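Local coordinates for protein glycerate 2-kinase (Pyrococcus horikoshii, PDB 1X3L) that catalyses the ATP-dependent phosphorylation of D-glycerate to 2-phosphoglycerate, with magnesium as cofactor, at residues 66-71 with 86-91; 306-311 with 431-436. One frame throughout, in Å; residues are numbered along the deposited sequence.

Contact 1: residues 66-71 with 86-91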
loop_
_atom_site.group_PDB
_atom_site.type_symbol
_atom_site.label_atom_id
_atom_site.label_comp_id
_atom_site.label_asym_id
_atom_site.label_seq_id
_atom_site.Cartn_x
_atom_site.Cartn_y
_atom_site.Cartn_z
ATOM N N ALA A 66 -2.448 -2.004 18.098
ATOM C CA ALA A 66 -3.069 -0.694 18.278
ATOM C C ALA A 66 -4.489 -0.844 18.826
ATOM O O ALA A 66 -4.903 -0.108 19.727
ATOM C CB ALA A 66 -3.093 0.064 16.948
ATOM N N ILE A 67 -5.239 -1.792 18.279
ATOM C CA ILE A 67 -6.605 -2.015 18.736
ATOM C C ILE A 67 -6.634 -2.454 20.202
ATOM O O ILE A 67 -7.461 -1.973 20.981
ATOM C CB ILE A 67 -7.315 -3.071 17.866
ATOM C CG1 ILE A 67 -7.486 -2.536 16.441
ATOM C CG2 ILE A 67 -8.668 -3.418 18.458
ATOM C CD1 ILE A 67 -8.356 -1.298 16.350
ATOM N N GLU A 68 -5.734 -3.360 20.579
ATOM C CA GLU A 68 -5.675 -3.838 21.961
ATOM C C GLU A 68 -5.279 -2.730 22.935
ATOM O O GLU A 68 -5.629 -2.787 24.112
ATOM C CB GLU A 68 -4.671 -4.987 22.114
ATOM C CG GLU A 68 -5.025 -6.267 21.390
ATOM C CD GLU A 68 -4.158 -7.431 21.839
ATOM O OE1 GLU A 68 -2.918 -7.282 21.877
ATOM O OE2 GLU A 68 -4.717 -8.499 22.152
ATOM N N ASP A 69 -4.546 -1.729 22.454
ATOM C CA ASP A 69 -4.122 -0.642 23.329
ATOM C C ASP A 69 -5.229 0.363 23.621
ATOM O O ASP A 69 -5.105 1.174 24.540
ATOM C CB ASP A 69 -2.910 0.097 22.746
ATOM C CG ASP A 69 -1.660 -0.767 22.710
ATOM O OD1 ASP A 69 -1.527 -1.661 23.573
ATOM O OD2 ASP A 69 -0.803 -0.544 21.829
ATOM N N ILE A 70 -6.311 0.315 22.851
ATOM C CA ILE A 70 -7.411 1.245 23.076
ATOM C C ILE A 70 -8.742 0.556 23.334
ATOM O O ILE A 70 -9.729 1.215 23.654
ATOM C CB ILE A 70 -7.584 2.211 21.884
ATOM C CG1 ILE A 70 -7.960 1.430 20.622
ATOM C CG2 ILE A 70 -6.300 2.994 21.671
ATOM C CD1 ILE A 70 -8.180 2.310 19.402
ATOM N N LEU A 71 -8.770 -0.766 23.202
ATOM C CA LEU A 71 -9.997 -1.526 23.418
ATOM C C LEU A 71 -9.716 -2.915 23.979
ATOM O O LEU A 71 -8.698 -3.532 23.658
ATOM C CB LEU A 71 -10.771 -1.670 22.101
ATOM C CG LEU A 71 -11.367 -0.413 21.460
ATOM C CD1 LEU A 71 -11.838 -0.733 20.046
ATOM C CD2 LEU A 71 -12.525 0.102 22.309
ATOM N N LYS A 86 5.862 -11.205 16.671
ATOM C CA LYS A 86 5.397 -10.187 17.616
ATOM C C LYS A 86 4.120 -10.616 18.343
ATOM O O LYS A 86 3.022 -10.551 17.795
ATOM C CB LYS A 86 5.146 -8.858 16.894
ATOM C CG LYS A 86 6.420 -8.177 16.402
ATOM C CD LYS A 86 6.124 -6.946 15.548
ATOM C CE LYS A 86 5.451 -7.324 14.232
ATOM N NZ LYS A 86 5.230 -6.141 13.349
ATOM N N GLU A 87 4.286 -11.056 19.588
ATOM C CA GLU A 87 3.183 -11.523 20.424
ATOM C C GLU A 87 2.144 -10.465 20.784
ATOM O O GLU A 87 2.446 -9.272 20.845
ATOM C CB GLU A 87 3.749 -12.135 21.709
ATOM C CG GLU A 87 4.689 -11.202 22.462
ATOM C CD GLU A 87 5.295 -11.839 23.700
ATOM O OE1 GLU A 87 4.538 -12.142 24.649
ATOM O OE2 GLU A 87 6.529 -12.037 23.724
ATOM N N LEU A 88 0.918 -10.924 21.033
ATOM C CA LEU A 88 -0.192 -10.050 21.400
ATOM C C LEU A 88 -0.814 -10.495 22.724
ATOM O O LEU A 88 -0.622 -11.628 23.162
ATOM C CB LEU A 88 -1.253 -10.049 20.294
ATOM C CG LEU A 88 -0.815 -9.410 18.969
ATOM C CD1 LEU A 88 -1.874 -9.637 17.903
ATOM C CD2 LEU A 88 -0.573 -7.919 19.177
ATOM N N LYS A 89 -1.565 -9.598 23.353
ATOM C CA LYS A 89 -2.193 -9.883 24.637
ATOM C C LYS A 89 -3.366 -10.854 24.592
ATOM O O LYS A 89 -3.405 -11.812 25.363
ATOM C CB LYS A 89 -2.625 -8.573 25.299
ATOM C CG LYS A 89 -1.448 -7.676 25.653
ATOM C CD LYS A 89 -1.889 -6.298 26.116
ATOM C CE LYS A 89 -0.679 -5.416 26.391
ATOM N NZ LYS A 89 -1.057 -4.024 26.749
ATOM N N ARG A 90 -4.319 -10.621 23.697
ATOM C CA ARG A 90 -5.475 -11.505 23.607
ATOM C C ARG A 90 -5.761 -11.986 22.191
ATOM O O ARG A 90 -6.806 -12.578 21.927
ATOM C CB ARG A 90 -6.711 -10.808 24.169
ATOM C CG ARG A 90 -6.540 -10.321 25.595
ATOM C CD ARG A 90 -7.874 -10.309 26.303
ATOM N NE ARG A 90 -8.467 -11.642 26.293
ATOM C CZ ARG A 90 -9.664 -11.938 26.788
ATOM N NH1 ARG A 90 -10.406 -10.988 27.340
ATOM N NH2 ARG A 90 -10.117 -13.185 26.730
ATOM N N ILE A 91 -4.826 -11.735 21.284
ATOM C CA ILE A 91 -4.990 -12.143 19.898
ATOM C C ILE A 91 -3.951 -13.194 19.528
ATOM O O ILE A 91 -2.748 -12.983 19.688
ATOM C CB ILE A 91 -4.860 -10.928 18.955
ATOM C CG1 ILE A 91 -5.923 -9.890 19.319
ATOM C CG2 ILE A 91 -5.014 -11.367 17.507
ATOM C CD1 ILE A 91 -5.783 -8.579 18.588
#
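Arg-90 N donates to Glu-68 OE2 at 2.7 Å, on the syn side and 17° out of the carboxylate plane. Lys-89 N donates to Glu-68 OE1 at 3.1 Å and meets its syn lone pair. The two N-H groups thus fall one on each oxygen and fix the rotation of the carboxylate. Beyond CG the Glu-68 chain is extended (chi2 -167°), which carries CD out from helix 60-70 toward the loop between strands 75-81 and 92-96 of the parallel sheet. Apolar groups line the carboxylate. Leu-88 CB and CD2 both lie 3.6 Å from Glu-68 OE1. On the other oxygen, Ile-91 CG1 is 3.4 Å from Glu-68 OE2, and Ile-91 CD1 rests 3.7 Å from Glu-68 CG. Nearby, Asp-69 OD1 and Lys-89 NZ form a long salt bridge of 4.0 Å, their side chains crossing at about a right angle. Asp-69 OD2 is hydrogen-bonded to Tyr-24 OH of helix 23-30. An alanine in place of Glu-68 would probably leave the N-H groups of Lys-89 and Arg-90 without this acceptor and let the loop move away from the helix. The chemistry is that of an acidic helix side chain pinning a surface loop by its backbone.

Contact 2: residues 306-311 with 431-436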
loop_
_atom_site.group_PDB
_atom_site.type_symbol
_atom_site.label_atom_id
_atom_site.label_comp_id
_atom_site.label_asym_id
_atom_site.label_seq_id
_atom_site.Cartn_x
_atom_site.Cartn_y
_atom_site.Cartn_z
ATOM N N SER A 306 10.858 21.176 -13.966
ATOM C CA SER A 306 10.387 22.262 -14.835
ATOM C C SER A 306 9.362 23.141 -14.120
ATOM O O SER A 306 9.306 24.349 -14.350
ATOM C CB SER A 306 9.766 21.712 -16.127
ATOM O OG SER A 306 8.522 21.080 -15.886
ATOM N N ILE A 307 8.547 22.537 -13.262
ATOM C CA ILE A 307 7.556 23.304 -12.519
ATOM C C ILE A 307 8.277 24.136 -11.454
ATOM O O ILE A 307 7.928 25.291 -11.215
ATOM C CB ILE A 307 6.510 22.379 -11.859
ATOM C CG1 ILE A 307 5.684 21.679 -12.946
ATOM C CG2 ILE A 307 5.603 23.190 -10.931
ATOM C CD1 ILE A 307 4.704 20.656 -12.407
ATOM N N VAL A 308 9.291 23.547 -10.823
ATOM C CA VAL A 308 10.063 24.263 -9.815
ATOM C C VAL A 308 10.729 25.474 -10.458
ATOM O O VAL A 308 10.813 26.532 -9.843
ATOM C CB VAL A 308 11.136 23.366 -9.178
ATOM C CG1 VAL A 308 12.127 24.213 -8.382
ATOM C CG2 VAL A 308 10.476 22.362 -8.264
ATOM N N GLN A 309 11.197 25.316 -11.696
ATOM C CA GLN A 309 11.830 26.413 -12.428
ATOM C C GLN A 309 10.861 27.580 -12.621
ATOM O O GLN A 309 11.202 28.737 -12.376
ATOM C CB GLN A 309 12.276 25.966 -13.819
ATOM C CG GLN A 309 13.562 25.197 -13.900
ATOM C CD GLN A 309 13.971 24.953 -15.345
ATOM O OE1 GLN A 309 13.293 24.234 -16.086
ATOM N NE2 GLN A 309 15.073 25.567 -15.758
ATOM N N GLU A 310 9.660 27.260 -13.089
ATOM C CA GLU A 310 8.630 28.259 -13.351
ATOM C C GLU A 310 8.278 29.031 -12.076
ATOM O O GLU A 310 8.141 30.252 -12.098
ATOM C CB GLU A 310 7.386 27.567 -13.916
ATOM C CG GLU A 310 6.394 28.480 -14.622
ATOM C CD GLU A 310 6.928 29.046 -15.936
ATOM O OE1 GLU A 310 7.887 28.475 -16.506
ATOM O OE2 GLU A 310 6.372 30.064 -16.406
ATOM N N ILE A 311 8.137 28.306 -10.973
ATOM C CA ILE A 311 7.802 28.906 -9.683
ATOM C C ILE A 311 8.886 29.881 -9.211
ATOM O O ILE A 311 8.593 31.012 -8.824
ATOM C CB ILE A 311 7.589 27.798 -8.604
ATOM C CG1 ILE A 311 6.305 27.016 -8.919
ATOM C CG2 ILE A 311 7.528 28.412 -7.195
ATOM C CD1 ILE A 311 6.036 25.864 -7.978
ATOM N N ALA A 431 8.607 18.792 -3.354
ATOM C CA ALA A 431 9.372 19.877 -3.961
ATOM C C ALA A 431 9.150 21.147 -3.146
ATOM O O ALA A 431 8.016 21.580 -2.938
ATOM C CB ALA A 431 8.936 20.092 -5.415
ATOM N N ILE A 432 10.238 21.747 -2.678
ATOM C CA ILE A 432 10.132 22.950 -1.870
ATOM C C ILE A 432 10.806 24.140 -2.530
ATOM O O ILE A 432 11.937 24.039 -2.998
ATOM C CB ILE A 432 10.790 22.748 -0.483
ATOM C CG1 ILE A 432 10.187 21.525 0.212
ATOM C CG2 ILE A 432 10.609 24.002 0.365
ATOM C CD1 ILE A 432 10.935 21.107 1.464
ATOM N N VAL A 433 10.097 25.263 -2.590
ATOM C CA VAL A 433 10.670 26.491 -3.137
ATOM C C VAL A 433 10.458 27.538 -2.046
ATOM O O VAL A 433 9.327 27.859 -1.691
ATOM C CB VAL A 433 9.976 26.946 -4.431
ATOM C CG1 VAL A 433 10.693 28.169 -4.994
ATOM C CG2 VAL A 433 9.981 25.820 -5.457
ATOM N N THR A 434 11.551 28.054 -1.497
ATOM C CA THR A 434 11.450 29.031 -0.424
ATOM C C THR A 434 11.499 30.473 -0.907
ATOM O O THR A 434 11.059 31.381 -0.207
ATOM C CB THR A 434 12.569 28.816 0.610
ATOM O OG1 THR A 434 13.839 28.823 -0.053
ATOM C CG2 THR A 434 12.390 27.479 1.317
ATOM N N SER A 435 12.015 30.690 -2.109
ATOM C CA SER A 435 12.116 32.047 -2.624
ATOM C C SER A 435 12.346 32.063 -4.128
ATOM O O SER A 435 12.829 31.083 -4.696
ATOM C CB SER A 435 13.268 32.767 -1.916
ATOM O OG SER A 435 13.404 34.096 -2.377
ATOM N N LYS A 436 11.994 33.177 -4.769
ATOM C CA LYS A 436 12.181 33.327 -6.210
ATOM C C LYS A 436 13.619 33.746 -6.515
ATOM O O LYS A 436 14.301 34.224 -5.583
ATOM C CB LYS A 436 11.220 34.382 -6.765
ATOM C CG LYS A 436 9.752 33.999 -6.689
ATOM C CD LYS A 436 8.850 35.129 -7.169
ATOM C CE LYS A 436 9.138 35.502 -8.616
ATOM N NZ LYS A 436 8.234 36.579 -9.104
#
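Val-308 is the first residue of segment 306-311 to meet segment 431-436, and it does so with both methyls. Its CG1 is anti to the backbone N (chi1 167°) and lies 4.0 Å from Val-433 CG2. Its CG2 reaches Ala-431 CB, also at 4.0 Å. The two valine side chains lie alongside each other, pointing opposite ways. One turn further on, Ile-311 crosses Val-433 at a slant. The methyl Ile-311 CG2 touches both branches of Val-433, with CG1 at 3.9 Å and CG2 at 4.0 Å. Val-433 thus packs against two residues on successive helix turns. Ile-311 O is 3.9 Å from Lys-436 CG, a contact of the lysine's aliphatic part. The contacts among the valines, Ile-311 and Ala-431 are apolar and buried. Helix 297-314 links the parallel neighbours 285-290 and 322-328 of the mixed sheet, a beta-alpha-beta crossover. Strand 427-435 is antiparallel to 322-328, so the helix segment runs nearly parallel to it, at 15° and 9.4 Å between axes. The helix packs across both strands: Ile-307 touches Leu-324, Ile-311 touches Val-322 and Leu-324, and Pro-320 joins from the loop before strand 322-328. Ile-432 points away and packs on helix 6-20.

How the contacts relate
Both segments of contact 1 come earlier in the chain than those of contact 2. Their centres lie 46 Å apart, and their nearest atoms are about 30 Å apart. They share no helix, strand or sheet. Contact 1 lies beside the parallel six-stranded sheet, where helix 60-70 and the loop between strands 75-81 and 92-96 meet at the surface. Contact 2 is buried between the mixed six-stranded sheet and helix 297-314. One is mainly polar and joins segments 15 residues apart. The other is apolar and joins segments 120 residues apart at their closest ends. Each contact joins elements within its own sheet region, and both lie away from the lysine that probably binds substrate.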